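Local coordinates for C3-degrading proteinase (CppA protein) (Streptococcus pneumoniae, PDB 3E0R) that probably degrades complement component C3, which would blunt host complement, and consists of two glyoxalase-clan domains, at residues V203-D207 with W240-V244. Sequence-based numbering, arbitrary orientation.
Sequences VNELD and WFEEV
Glu243 OE2 accepts the backbone N-H of Leu206 at 2.9 Å, nearly straight with an N-H...O angle of 173°. The oxygen uses its anti lone pair, facing away from OE1. Beyond CG the Glu243 chain runs extended (chi2 160°), which carries the carboxylate alongside the loop; its CG passes 3.6 Å from Asn204 O. Glu205 lies beside it, with the two carboxylate planes perpendicular and their OE2 atoms 5.4 Å apart.

Next to this bond, Val203 pairs with Glu243 in a parallel bridge: Val203 N donates to Glu242 O at 2.9 Å in the carbonyl plane, and Val244 N returns a longer bond of 3.2 Å to Val203 O, the bracketing pattern of parallel strands. A CA-H...O contact from Glu243 CA at 3.4 Å reaches the same oxygen, and Val203 CG2 lies 3.2 Å from Glu242 O. Leu206 CD1 meets Phe241 CB at 3.9 Å, the two side chains crossing at about a right angle, while Leu211 of helix 208-214 touches both. Strands 196-203 and 238-243 are neighbours in the larger mixed sheet, and the loop also bonds to Asn7 and Gln8 near the N-terminus.

Asn204 OD1 takes the Glu205 N-H from above its amide plane, and Asp207 caps the helix that follows. A carboxylate next to the ladder thus satisfies a loop amide; the neighbouring Glu205 charge would probably favour proton uptake on Glu243, an effect the amide bond should oppose.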
loop_
_atom_site.group_PDB
_atom_site.type_symbol
_atom_site.label_atom_id
_atom_site.label_comp_id
_atom_site.label_asym_id
_atom_site.label_seq_id
_atom_site.Cartn_x
_atom_site.Cartn_y
_atom_site.Cartn_z
ATOM N N VAL A 203 -9.785 -3.356 -13.242
ATOM C CA VAL A 203 -9.521 -4.045 -14.520
ATOM C C VAL A 203 -10.352 -3.394 -15.604
ATOM O O VAL A 203 -11.383 -2.790 -15.296
ATOM C CB VAL A 203 -9.840 -5.604 -14.487
ATOM C CG1 VAL A 203 -8.903 -6.335 -13.556
ATOM C CG2 VAL A 203 -11.289 -5.886 -14.080
ATOM N N ASN A 204 -9.845 -3.461 -16.839
ATOM C CA ASN A 204 -10.503 -2.956 -18.050
ATOM C C ASN A 204 -11.949 -3.502 -18.239
ATOM O O ASN A 204 -12.912 -2.741 -18.374
ATOM C CB ASN A 204 -9.634 -3.297 -19.307
ATOM C CG ASN A 204 -9.459 -4.843 -19.497
ATOM O OD1 ASN A 204 -9.460 -5.597 -18.488
ATOM N ND2 ASN A 204 -9.396 -5.324 -20.773
ATOM N N GLU A 205 -12.063 -4.830 -18.250
ATOM C CA GLU A 205 -13.334 -5.536 -18.311
ATOM C C GLU A 205 -13.199 -6.681 -17.334
ATOM O O GLU A 205 -12.149 -7.310 -17.266
ATOM C CB GLU A 205 -13.610 -6.069 -19.725
ATOM C CG GLU A 205 -15.058 -6.566 -19.893
ATOM C CD GLU A 205 -15.246 -7.534 -21.072
ATOM O OE1 GLU A 205 -14.657 -7.263 -22.161
ATOM O OE2 GLU A 205 -16.005 -8.548 -20.906
ATOM N N LEU A 206 -14.247 -6.944 -16.562
ATOM C CA LEU A 206 -14.217 -8.038 -15.604
ATOM C C LEU A 206 -14.652 -9.387 -16.262
ATOM O O LEU A 206 -15.713 -9.466 -16.849
ATOM C CB LEU A 206 -15.088 -7.671 -14.405
ATOM C CG LEU A 206 -15.204 -8.723 -13.297
ATOM C CD1 LEU A 206 -13.875 -8.857 -12.636
ATOM C CD2 LEU A 206 -16.331 -8.378 -12.318
ATOM N N ASP A 207 -13.815 -10.428 -16.215
ATOM C CA ASP A 207 -14.284 -11.752 -16.635
ATOM C C ASP A 207 -14.367 -12.729 -15.477
ATOM O O ASP A 207 -13.366 -13.243 -15.007
ATOM C CB ASP A 207 -13.443 -12.371 -17.726
ATOM C CG ASP A 207 -14.015 -13.716 -18.193
ATOM O OD1 ASP A 207 -15.255 -13.887 -18.401
ATOM O OD2 ASP A 207 -13.224 -14.631 -18.345
ATOM N N TRP A 240 -9.451 -8.768 -4.667
ATOM C CA TRP A 240 -10.734 -8.288 -5.158
ATOM C C TRP A 240 -10.525 -7.722 -6.563
ATOM O O TRP A 240 -9.647 -6.873 -6.794
ATOM C CB TRP A 240 -11.258 -7.265 -4.166
ATOM C CG TRP A 240 -12.557 -6.464 -4.470
ATOM C CD1 TRP A 240 -12.815 -5.672 -5.578
ATOM C CD2 TRP A 240 -13.681 -6.274 -3.576
ATOM N NE1 TRP A 240 -14.016 -5.008 -5.416
ATOM C CE2 TRP A 240 -14.570 -5.366 -4.209
ATOM C CE3 TRP A 240 -13.986 -6.744 -2.283
ATOM C CZ2 TRP A 240 -15.778 -4.942 -3.613
ATOM C CZ3 TRP A 240 -15.199 -6.351 -1.678
ATOM C CH2 TRP A 240 -16.091 -5.452 -2.361
ATOM N N PHE A 241 -11.358 -8.195 -7.502
ATOM C CA PHE A 241 -11.358 -7.694 -8.880
ATOM C C PHE A 241 -12.710 -7.054 -9.253
ATOM O O PHE A 241 -13.775 -7.648 -9.019
ATOM C CB PHE A 241 -11.073 -8.839 -9.874
ATOM C CG PHE A 241 -9.839 -9.638 -9.578
ATOM C CD1 PHE A 241 -8.710 -9.484 -10.325
ATOM C CD2 PHE A 241 -9.830 -10.593 -8.590
ATOM C CE1 PHE A 241 -7.572 -10.233 -10.053
ATOM C CE2 PHE A 241 -8.690 -11.359 -8.319
ATOM C CZ PHE A 241 -7.574 -11.166 -9.032
ATOM N N GLU A 242 -12.653 -5.850 -9.836
ATOM C CA GLU A 242 -13.814 -5.175 -10.375
ATOM C C GLU A 242 -13.416 -4.261 -11.566
ATOM O O GLU A 242 -12.245 -3.965 -11.763
ATOM C CB GLU A 242 -14.574 -4.412 -9.283
ATOM C CG GLU A 242 -13.845 -3.293 -8.594
ATOM C CD GLU A 242 -14.765 -2.447 -7.651
ATOM O OE1 GLU A 242 -14.567 -1.188 -7.606
ATOM O OE2 GLU A 242 -15.657 -3.023 -6.948
ATOM N N GLU A 243 -14.385 -3.882 -12.384
ATOM C CA GLU A 243 -14.140 -2.847 -13.381
ATOM C C GLU A 243 -13.921 -1.466 -12.807
ATOM O O GLU A 243 -14.496 -1.087 -11.796
ATOM C CB GLU A 243 -15.258 -2.755 -14.437
ATOM C CG GLU A 243 -15.023 -3.638 -15.626
ATOM C CD GLU A 243 -16.296 -3.915 -16.389
ATOM O OE1 GLU A 243 -17.066 -2.937 -16.582
ATOM O OE2 GLU A 243 -16.528 -5.095 -16.793
ATOM N N VAL A 244 -13.085 -0.727 -13.539
ATOM C CA VAL A 244 -12.749 0.677 -13.276
ATOM C C VAL A 244 -13.783 1.660 -13.794
ATOM O O VAL A 244 -14.985 1.578 -13.473
ATOM C CB VAL A 244 -11.474 1.033 -14.010
ATOM C CG1 VAL A 244 -11.701 0.940 -15.586
ATOM C CG2 VAL A 244 -11.066 2.399 -13.610
#